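Local coordinates for protein Co-type Nitrile Hydratase beta subunit (Pseudomonas putida, PDB 3QYH) that probably serves as the beta subunit of a cobalt-dependent nitrile hydratase, the enzyme that adds water to nitriles to give amides, at residues Leu41-Phe46 / Thr103-Pro108; Thr32-Leu37 / Thr67-Trp72; Arg52-Arg57 / Trp72-Glu77. All coordinates share one frame; numbering follows the deposited sequence.

Contact 1: Leu41-Phe46 / Thr103-Pro108; sequences LANGNF and TPVLTP
Asn43 turns CG beside its own backbone N (chi1 -70°) and Val105 holds CG1 anti to its backbone N (chi1 173°), and from these positions the two side chains slide past each other in opposite directions. The amide of Asn43 then meets the backbone of the facing loop: Val105 N donates to Asn43 OD1 at 3.0 Å, nearly straight (163°) and arriving almost head-on to the side-chain carbonyl. CG2 of Val105 lies 3.4 Å from the same OD1, while its CG1 reaches the helix backbone at Ala42 O, also 3.4 Å away. A water sits 3.0 Å from Asn43 OD1 and accepts a bond from Leu106 N, carrying the polar link one residue further along the loop. Apolar packing completes the contact, with Ala42 CB 4.0 Å from Leu106 CB. The other end of the amide is fixed too: Asn43 ND2 donates to Asn45 OD1 at 3.1 Å, with the acceptor lying in the amide plane, and it also bonds the backbone of the chain of another protein, so the flat group has little freedom to turn. Leu106 continues inward onto Ala39 and onto helix 111-117. The arrangement illustrates a helix end closed by a Schellman motif, with Gly44 at positive phi, while the Asn43 side chain beside it takes a main-chain N-H of the facing loop.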
loop_
_atom_site.group_PDB
_atom_site.type_symbol
_atom_site.label_atom_id
_atom_site.label_comp_id
_atom_site.label_asym_id
_atom_site.label_seq_id
_atom_site.Cartn_x
_atom_site.Cartn_y
_atom_site.Cartn_z
ATOM N N LEU B 41 13.151 4.702 9.855
ATOM C CA LEU B 41 13.628 4.726 8.476
ATOM C C LEU B 41 14.579 5.921 8.279
ATOM O O LEU B 41 15.587 5.791 7.602
ATOM C CB LEU B 41 12.470 4.816 7.471
ATOM C CG LEU B 41 11.602 3.560 7.273
ATOM C CD1 LEU B 41 10.343 3.897 6.431
ATOM C CD2 LEU B 41 12.420 2.435 6.637
ATOM N N ALA B 42 14.246 7.072 8.856
ATOM C CA ALA B 42 15.076 8.274 8.687
ATOM C C ALA B 42 16.482 8.018 9.249
ATOM O O ALA B 42 17.473 8.465 8.683
ATOM C CB ALA B 42 14.442 9.486 9.343
ATOM N N ASN B 43 16.563 7.300 10.366
ATOM C CA ASN B 43 17.852 6.918 10.935
ATOM C C ASN B 43 18.663 6.022 10.001
ATOM O O ASN B 43 19.867 5.897 10.149
ATOM C CB ASN B 43 17.666 6.135 12.245
ATOM C CG ASN B 43 17.159 6.989 13.387
ATOM O OD1 ASN B 43 17.248 8.207 13.354
ATOM N ND2 ASN B 43 16.611 6.337 14.410
ATOM N N GLY B 44 17.996 5.373 9.055
ATOM C CA GLY B 44 18.653 4.328 8.282
ATOM C C GLY B 44 18.834 3.037 9.086
ATOM O O GLY B 44 19.732 2.239 8.823
ATOM N N ASN B 45 17.993 2.809 10.086
ATOM C CA ASN B 45 18.130 1.586 10.873
ATOM C C ASN B 45 17.796 0.316 10.075
ATOM O O ASN B 45 18.279 -0.771 10.396
ATOM C CB ASN B 45 17.255 1.626 12.123
ATOM C CG ASN B 45 17.641 2.730 13.091
ATOM O OD1 ASN B 45 16.763 3.346 13.684
ATOM N ND2 ASN B 45 18.957 2.949 13.299
ATOM N N PHE B 46 16.936 0.447 9.069
ATOM C CA PHE B 46 16.621 -0.643 8.156
ATOM C C PHE B 46 15.970 0.016 6.959
ATOM O O PHE B 46 15.628 1.193 7.031
ATOM C CB PHE B 46 15.689 -1.677 8.811
ATOM C CG PHE B 46 14.468 -1.074 9.488
ATOM C CD1 PHE B 46 13.396 -0.630 8.747
ATOM C CD2 PHE B 46 14.418 -0.936 10.862
ATOM C CE1 PHE B 46 12.268 -0.062 9.371
ATOM C CE2 PHE B 46 13.315 -0.376 11.500
ATOM C CZ PHE B 46 12.225 0.054 10.752
ATOM N N THR B 103 21.595 9.983 18.096
ATOM C CA THR B 103 20.871 11.217 17.905
ATOM C C THR B 103 19.782 10.973 16.862
ATOM O O THR B 103 20.068 10.438 15.792
ATOM C CB THR B 103 21.816 12.313 17.370
ATOM O OG1 THR B 103 22.886 12.513 18.297
ATOM C CG2 THR B 103 21.061 13.619 17.184
ATOM N N PRO B 104 18.539 11.391 17.153
ATOM C CA PRO B 104 17.461 11.108 16.192
ATOM C C PRO B 104 17.674 11.867 14.909
ATOM O O PRO B 104 17.975 13.058 14.937
ATOM C CB PRO B 104 16.192 11.618 16.900
ATOM C CG PRO B 104 16.554 11.701 18.348
ATOM C CD PRO B 104 18.042 12.027 18.381
ATOM N N VAL B 105 17.520 11.189 13.782
ATOM C CA VAL B 105 17.631 11.880 12.510
ATOM C C VAL B 105 16.348 12.635 12.198
ATOM O O VAL B 105 16.388 13.727 11.653
ATOM C CB VAL B 105 17.982 10.895 11.376
ATOM C CG1 VAL B 105 17.925 11.584 10.026
ATOM C CG2 VAL B 105 19.358 10.316 11.627
ATOM N N LEU B 106 15.200 12.057 12.548
ATOM C CA LEU B 106 13.938 12.753 12.288
ATOM C C LEU B 106 13.666 13.769 13.395
ATOM O O LEU B 106 13.222 13.402 14.478
ATOM C CB LEU B 106 12.777 11.774 12.177
ATOM C CG LEU B 106 11.454 12.388 11.739
ATOM C CD1 LEU B 106 11.484 12.765 10.254
ATOM C CD2 LEU B 106 10.305 11.438 12.034
ATOM N N THR B 107 13.936 15.043 13.113
ATOM C CA THR B 107 13.722 16.109 14.084
ATOM C C THR B 107 12.543 16.980 13.660
ATOM O O THR B 107 12.172 16.997 12.481
ATOM C CB THR B 107 14.967 17.003 14.166
ATOM O OG1 THR B 107 15.219 17.556 12.866
ATOM C CG2 THR B 107 16.179 16.186 14.617
ATOM N N PRO B 108 11.971 17.739 14.603
ATOM C CA PRO B 108 10.790 18.546 14.277
ATOM C C PRO B 108 10.981 19.469 13.061
ATOM O O PRO B 108 10.060 19.592 12.269
ATOM C CB PRO B 108 10.564 19.362 15.548
ATOM C CG PRO B 108 11.094 18.482 16.634
ATOM C CD PRO B 108 12.314 17.813 16.036
HETATM O O HOH W 1 14.641 9.397 14.129
#

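Contact 2: Thr32-Leu37 / Thr67-Trp72; sequences TVMSLL and TYYELW
The indole of Trp72 is filled on both faces: Leu37 CD1 rests over one, offset toward the rim, and Tyr68 and Tyr69 lie against the opposite one. Two carbonyl oxygens of the facing helix, Val33 O and Met34 O, sit at the edge of the indole, in its plane, the latter 3.6 Å from Trp72 CZ3. The Leu37 approach is a CH-pi contact, CD1 standing 3.9 Å from the centroid of the six-membered ring and 24° off its normal, with the leucine crossing the indole at about a right angle. The Tyr69 ring has Tyr68 CD2 over the centre of one face and Trp72 CE3 at its edge, so the three aromatic groups of this helix turn brace one another. Met34 lies alongside Tyr69, pointing the same way, and brings CB to 3.7 Å from Tyr69 CE1. The next carbon of the same chain, Met34 CG, also packs against the indole, 4.1 Å from Trp72 CZ3. Val33 places CG1 anti to its backbone N (chi1 174°), which points that methyl at Tyr69 O (3.4 Å) and Trp72 CB (3.6 Å). The axes of the short segments of helices 28-43 and 68-82 approach to 9.4 Å at an angle of 46°; Phe76 of the latter continues the packing onto Val33 and Leu37, and helix 48-56 also reaches the indole, with Ile55 touching it and the Phe51 and Trp72 rings meeting edge-to-face.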
loop_
_atom_site.group_PDB
_atom_site.type_symbol
_atom_site.label_atom_id
_atom_site.label_comp_id
_atom_site.label_asym_id
_atom_site.label_seq_id
_atom_site.Cartn_x
_atom_site.Cartn_y
_atom_site.Cartn_z
ATOM N N THR B 32 1.632 6.077 18.341
ATOM C CA THR B 32 3.041 5.856 18.662
ATOM C C THR B 32 3.692 4.897 17.671
ATOM O O THR B 32 4.775 5.183 17.116
ATOM C CB THR B 32 3.165 5.266 20.084
ATOM O OG1 THR B 32 2.500 6.142 21.003
ATOM C CG2 THR B 32 4.631 5.091 20.487
ATOM N N VAL B 33 3.061 3.746 17.450
ATOM C CA VAL B 33 3.645 2.751 16.549
ATOM C C VAL B 33 3.772 3.305 15.122
ATOM O O VAL B 33 4.808 3.187 14.460
ATOM C CB VAL B 33 2.824 1.430 16.547
ATOM C CG1 VAL B 33 3.381 0.483 15.494
ATOM C CG2 VAL B 33 2.878 0.760 17.948
ATOM N N MET B 34 2.714 3.927 14.628
ATOM C CA MET B 34 2.761 4.457 13.270
ATOM C C MET B 34 3.895 5.480 13.121
ATOM O O MET B 34 4.657 5.430 12.160
ATOM C CB MET B 34 1.419 5.089 12.896
ATOM C CG MET B 34 1.363 5.594 11.467
ATOM S SD MET B 34 1.959 7.320 11.331
ATOM C CE MET B 34 2.712 7.265 9.719
ATOM N N SER B 35 4.042 6.378 14.093
ATOM C CA SER B 35 5.013 7.467 13.951
ATOM C C SER B 35 6.464 6.990 14.111
ATOM O O SER B 35 7.398 7.660 13.674
ATOM C CB SER B 35 4.712 8.629 14.914
ATOM O OG SER B 35 4.885 8.210 16.248
ATOM N N LEU B 36 6.650 5.823 14.709
ATOM C CA LEU B 36 7.986 5.249 14.843
ATOM C C LEU B 36 8.586 4.859 13.499
ATOM O O LEU B 36 9.822 4.913 13.333
ATOM C CB LEU B 36 7.956 4.022 15.756
ATOM C CG LEU B 36 7.861 4.326 17.253
ATOM C CD1 LEU B 36 7.767 3.013 18.042
ATOM C CD2 LEU B 36 9.053 5.165 17.715
ATOM N N LEU B 37 7.748 4.477 12.529
ATOM C CA LEU B 37 8.292 3.989 11.264
ATOM C C LEU B 37 9.127 5.027 10.513
ATOM O O LEU B 37 10.264 4.752 10.143
ATOM C CB LEU B 37 7.196 3.465 10.343
ATOM C CG LEU B 37 7.493 2.359 9.335
ATOM C CD1 LEU B 37 6.642 2.405 8.059
ATOM C CD2 LEU B 37 8.960 1.905 9.120
ATOM N N THR B 67 -3.625 -7.150 15.056
ATOM C CA THR B 67 -4.136 -6.005 14.314
ATOM C C THR B 67 -2.971 -5.373 13.545
ATOM O O THR B 67 -1.808 -5.682 13.801
ATOM C CB THR B 67 -4.807 -4.964 15.227
ATOM O OG1 THR B 67 -3.839 -4.445 16.146
ATOM C CG2 THR B 67 -5.952 -5.592 16.009
ATOM N N TYR B 68 -3.271 -4.494 12.596
ATOM C CA TYR B 68 -2.231 -4.006 11.692
ATOM C C TYR B 68 -0.974 -3.463 12.390
ATOM O O TYR B 68 0.143 -3.871 12.066
ATOM C CB TYR B 68 -2.798 -2.963 10.736
ATOM C CG TYR B 68 -1.794 -2.495 9.715
ATOM C CD1 TYR B 68 -1.451 -3.302 8.627
ATOM C CD2 TYR B 68 -1.195 -1.239 9.832
ATOM C CE1 TYR B 68 -0.546 -2.882 7.689
ATOM C CE2 TYR B 68 -0.283 -0.792 8.899
ATOM C CZ TYR B 68 0.045 -1.621 7.828
ATOM O OH TYR B 68 0.949 -1.175 6.885
ATOM N N TYR B 69 -1.143 -2.534 13.326
ATOM C CA TYR B 69 0.012 -1.919 13.948
ATOM C C TYR B 69 0.748 -2.858 14.923
ATOM O O TYR B 69 1.880 -2.585 15.314
ATOM C CB TYR B 69 -0.343 -0.571 14.576
ATOM C CG TYR B 69 -0.657 0.482 13.520
ATOM C CD1 TYR B 69 0.346 0.956 12.657
ATOM C CD2 TYR B 69 -1.947 0.972 13.362
ATOM C CE1 TYR B 69 0.078 1.887 11.670
ATOM C CE2 TYR B 69 -2.236 1.940 12.371
ATOM C CZ TYR B 69 -1.217 2.371 11.529
ATOM O OH TYR B 69 -1.481 3.304 10.573
ATOM N N GLU B 70 0.133 -3.987 15.274
ATOM C CA GLU B 70 0.877 -5.020 15.983
ATOM C C GLU B 70 1.944 -5.624 15.085
ATOM O O GLU B 70 3.000 -6.028 15.567
ATOM C CB GLU B 70 -0.043 -6.120 16.497
ATOM C CG GLU B 70 -0.893 -5.704 17.645
ATOM C CD GLU B 70 -1.850 -6.806 18.050
ATOM O OE1 GLU B 70 -1.380 -7.815 18.606
ATOM O OE2 GLU B 70 -3.061 -6.663 17.785
ATOM N N LEU B 71 1.677 -5.699 13.780
ATOM C CA LEU B 71 2.694 -6.198 12.848
ATOM C C LEU B 71 3.909 -5.258 12.836
ATOM O O LEU B 71 5.054 -5.703 12.839
ATOM C CB LEU B 71 2.138 -6.315 11.425
ATOM C CG LEU B 71 0.754 -6.977 11.320
ATOM C CD1 LEU B 71 0.330 -7.009 9.857
ATOM C CD2 LEU B 71 0.768 -8.363 11.924
ATOM N N TRP B 72 3.658 -3.959 12.823
ATOM C CA TRP B 72 4.752 -2.996 12.846
ATOM C C TRP B 72 5.526 -3.088 14.157
ATOM O O TRP B 72 6.764 -3.048 14.160
ATOM C CB TRP B 72 4.218 -1.574 12.680
ATOM C CG TRP B 72 3.746 -1.245 11.291
ATOM C CD1 TRP B 72 3.345 -2.125 10.331
ATOM C CD2 TRP B 72 3.626 0.063 10.716
ATOM N NE1 TRP B 72 2.978 -1.444 9.188
ATOM C CE2 TRP B 72 3.141 -0.105 9.395
ATOM C CE3 TRP B 72 3.882 1.361 11.187
ATOM C CZ2 TRP B 72 2.900 0.980 8.539
ATOM C CZ3 TRP B 72 3.641 2.436 10.339
ATOM C CH2 TRP B 72 3.157 2.243 9.036
#

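Contact 3: Arg52-Arg57 / Trp72-Glu77; sequences RHSIER and WLHVFE
Val75 and Ile55 meet at a slant, with the isoleucine CG1 only 3.2 Å from Val75 CG2, tighter than usual van der Waals contact. With Val75 CG1 anti to the backbone N (chi1 178°) and CG2 anti to the carbonyl carbon, beside the backbone N, both methyls face Ser54 OG, each 3.6 Å from it. Ile55 reaches on past the valine, its CD1 coming 4.1 Å from Trp72 CD1, again obliquely. An alanine at Val75 would probably open a gap between the helices, leaving Ile55 CG1 and Ser54 OG without the methyls that now press on them and letting the isoleucine turn more easily. A water spans the polar side of the contact: it donates to Ser54 O at 2.6 Å and sits 2.7 Å from His74 NE2, in plane at the edge of the imidazole, which ties a helix carbonyl to a side chain of the partner helix. Arg57 forms a salt bridge with Glu82, a second tie to helix 68-82 beyond the packed core, while the far face of helix 48-56 carries Glu56, hydrogen-bonded to His147. The axes of the short segments of helices 48-56 and 68-82 approach to 9.1 Å at 104°, nearly perpendicular, while helix 28-43 lies across Trp72 and Phe76 of the latter.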
loop_
_atom_site.group_PDB
_atom_site.type_symbol
_atom_site.label_atom_id
_atom_site.label_comp_id
_atom_site.label_asym_id
_atom_site.label_seq_id
_atom_site.Cartn_x
_atom_site.Cartn_y
_atom_site.Cartn_z
ATOM N N ARG B 52 9.296 -4.935 5.250
ATOM C CA ARG B 52 8.244 -5.834 4.747
ATOM C C ARG B 52 8.567 -7.291 5.042
ATOM O O ARG B 52 7.696 -8.053 5.454
ATOM C CB ARG B 52 8.035 -5.672 3.243
ATOM C CG ARG B 52 7.482 -4.308 2.828
ATOM C CD ARG B 52 6.881 -4.382 1.425
ATOM N NE ARG B 52 6.241 -3.119 1.049
ATOM C CZ ARG B 52 6.870 -2.146 0.401
ATOM N NH1 ARG B 52 8.143 -2.298 0.044
ATOM N NH2 ARG B 52 6.229 -1.029 0.106
ATOM N N HIS B 53 9.820 -7.691 4.818
ATOM C CA HIS B 53 10.166 -9.100 4.962
ATOM C C HIS B 53 10.191 -9.543 6.426
ATOM O O HIS B 53 10.015 -10.719 6.733
ATOM C CB HIS B 53 11.509 -9.407 4.278
ATOM C CG HIS B 53 11.822 -10.871 4.222
ATOM N ND1 HIS B 53 10.934 -11.806 3.727
ATOM C CD2 HIS B 53 12.928 -11.562 4.600
ATOM C CE1 HIS B 53 11.476 -13.008 3.809
ATOM N NE2 HIS B 53 12.686 -12.887 4.326
ATOM N N SER B 54 10.437 -8.601 7.325
ATOM C CA SER B 54 10.351 -8.871 8.750
ATOM C C SER B 54 8.932 -9.261 9.138
ATOM O O SER B 54 8.730 -10.205 9.893
ATOM C CB SER B 54 10.824 -7.652 9.562
ATOM O OG SER B 54 10.625 -7.885 10.940
ATOM N N ILE B 55 7.946 -8.547 8.597
ATOM C CA ILE B 55 6.537 -8.880 8.832
ATOM C C ILE B 55 6.224 -10.253 8.244
ATOM O O ILE B 55 5.546 -11.069 8.883
ATOM C CB ILE B 55 5.611 -7.817 8.221
ATOM C CG1 ILE B 55 5.691 -6.522 9.038
ATOM C CG2 ILE B 55 4.151 -8.305 8.174
ATOM C CD1 ILE B 55 4.961 -5.329 8.380
ATOM N N GLU B 56 6.741 -10.511 7.039
ATOM C CA GLU B 56 6.527 -11.791 6.348
ATOM C C GLU B 56 7.017 -12.987 7.181
ATOM O O GLU B 56 6.488 -14.107 7.078
ATOM C CB GLU B 56 7.225 -11.769 4.977
ATOM C CG GLU B 56 6.523 -10.811 3.991
ATOM C CD GLU B 56 7.322 -10.533 2.723
ATOM O OE1 GLU B 56 8.393 -11.146 2.524
ATOM O OE2 GLU B 56 6.861 -9.683 1.920
ATOM N N ARG B 57 8.022 -12.736 8.010
ATOM C CA ARG B 57 8.669 -13.785 8.785
ATOM C C ARG B 57 8.070 -14.002 10.169
ATOM O O ARG B 57 8.560 -14.830 10.932
ATOM C CB ARG B 57 10.171 -13.488 8.911
ATOM C CG ARG B 57 10.911 -13.668 7.586
ATOM C CD ARG B 57 12.431 -13.468 7.756
ATOM N NE ARG B 57 12.820 -12.072 8.022
ATOM C CZ ARG B 57 13.405 -11.650 9.146
ATOM N NH1 ARG B 57 13.675 -12.503 10.158
ATOM N NH2 ARG B 57 13.744 -10.377 9.262
ATOM N N TRP B 72 3.658 -3.959 12.823
ATOM C CA TRP B 72 4.752 -2.996 12.846
ATOM C C TRP B 72 5.526 -3.088 14.157
ATOM O O TRP B 72 6.764 -3.048 14.160
ATOM C CB TRP B 72 4.218 -1.574 12.680
ATOM C CG TRP B 72 3.746 -1.245 11.291
ATOM C CD1 TRP B 72 3.345 -2.125 10.331
ATOM C CD2 TRP B 72 3.626 0.063 10.716
ATOM N NE1 TRP B 72 2.978 -1.444 9.188
ATOM C CE2 TRP B 72 3.141 -0.105 9.395
ATOM C CE3 TRP B 72 3.882 1.361 11.187
ATOM C CZ2 TRP B 72 2.900 0.980 8.539
ATOM C CZ3 TRP B 72 3.641 2.436 10.339
ATOM C CH2 TRP B 72 3.157 2.243 9.036
ATOM N N LEU B 73 4.800 -3.181 15.264
ATOM C CA LEU B 73 5.431 -3.291 16.580
ATOM C C LEU B 73 6.379 -4.492 16.602
ATOM O O LEU B 73 7.486 -4.417 17.139
ATOM C CB LEU B 73 4.376 -3.407 17.690
ATOM C CG LEU B 73 4.926 -3.736 19.084
ATOM C CD1 LEU B 73 5.918 -2.674 19.564
ATOM C CD2 LEU B 73 3.805 -3.896 20.068
ATOM N N HIS B 74 5.940 -5.591 15.995
ATOM C CA HIS B 74 6.766 -6.800 15.900
ATOM C C HIS B 74 8.059 -6.507 15.173
ATOM O O HIS B 74 9.130 -6.925 15.628
ATOM C CB HIS B 74 6.030 -7.962 15.191
ATOM C CG HIS B 74 6.939 -9.081 14.775
ATOM N ND1 HIS B 74 7.135 -10.207 15.549
ATOM C CD2 HIS B 74 7.744 -9.221 13.691
ATOM C CE1 HIS B 74 8.002 -11.001 14.945
ATOM N NE2 HIS B 74 8.386 -10.428 13.817
ATOM N N VAL B 75 7.977 -5.783 14.057
ATOM C CA VAL B 75 9.181 -5.468 13.297
ATOM C C VAL B 75 10.147 -4.666 14.163
ATOM O O VAL B 75 11.339 -4.963 14.205
ATOM C CB VAL B 75 8.873 -4.664 12.011
ATOM C CG1 VAL B 75 10.152 -4.312 11.282
ATOM C CG2 VAL B 75 7.950 -5.454 11.107
ATOM N N PHE B 76 9.642 -3.648 14.856
ATOM C CA PHE B 76 10.528 -2.795 15.643
ATOM C C PHE B 76 11.239 -3.621 16.733
ATOM O O PHE B 76 12.425 -3.438 16.987
ATOM C CB PHE B 76 9.757 -1.617 16.248
ATOM C CG PHE B 76 9.034 -0.769 15.219
ATOM C CD1 PHE B 76 7.857 -0.095 15.550
ATOM C CD2 PHE B 76 9.525 -0.657 13.927
ATOM C CE1 PHE B 76 7.190 0.694 14.607
ATOM C CE2 PHE B 76 8.857 0.120 12.968
ATOM C CZ PHE B 76 7.682 0.781 13.308
ATOM N N GLU B 77 10.511 -4.545 17.348
ATOM C CA GLU B 77 11.063 -5.346 18.443
ATOM C C GLU B 77 12.057 -6.408 17.991
ATOM O O GLU B 77 12.861 -6.876 18.788
ATOM C CB GLU B 77 9.949 -6.004 19.252
ATOM C CG GLU B 77 9.105 -5.016 20.079
ATOM C CD GLU B 77 7.967 -5.715 20.805
ATOM O OE1 GLU B 77 7.557 -6.792 20.337
ATOM O OE2 GLU B 77 7.486 -5.204 21.835
HETATM O O HOH W 2 10.118 -11.255 11.864
#

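Overall arrangement
Contacts 2 and 3 share Trp72, and their centres lie about 10 Å apart, so helix 68-82 is packed by helix 28-43 in one and by helix 48-56 in the other. Phe76 joins them more closely still, its CE1 lying 3.6 Å from Leu36 CB. Contact 1 stands further out, about 16 Å from contact 2 and 18 Å from contact 3 between centres, yet Phe46 links it to both: Phe46 CE1 is 3.9 Å from Leu37 CD2, and Phe46 CZ is 4.0 Å from Phe76 CE2. The Trp72 side chain lies about 9 Å from the bound cobalt(III) ion. Arg52 hydrogen-bonds a modified side chain of the other protein chain, consistent with the oxidised cysteine ligands of nitrile hydratases.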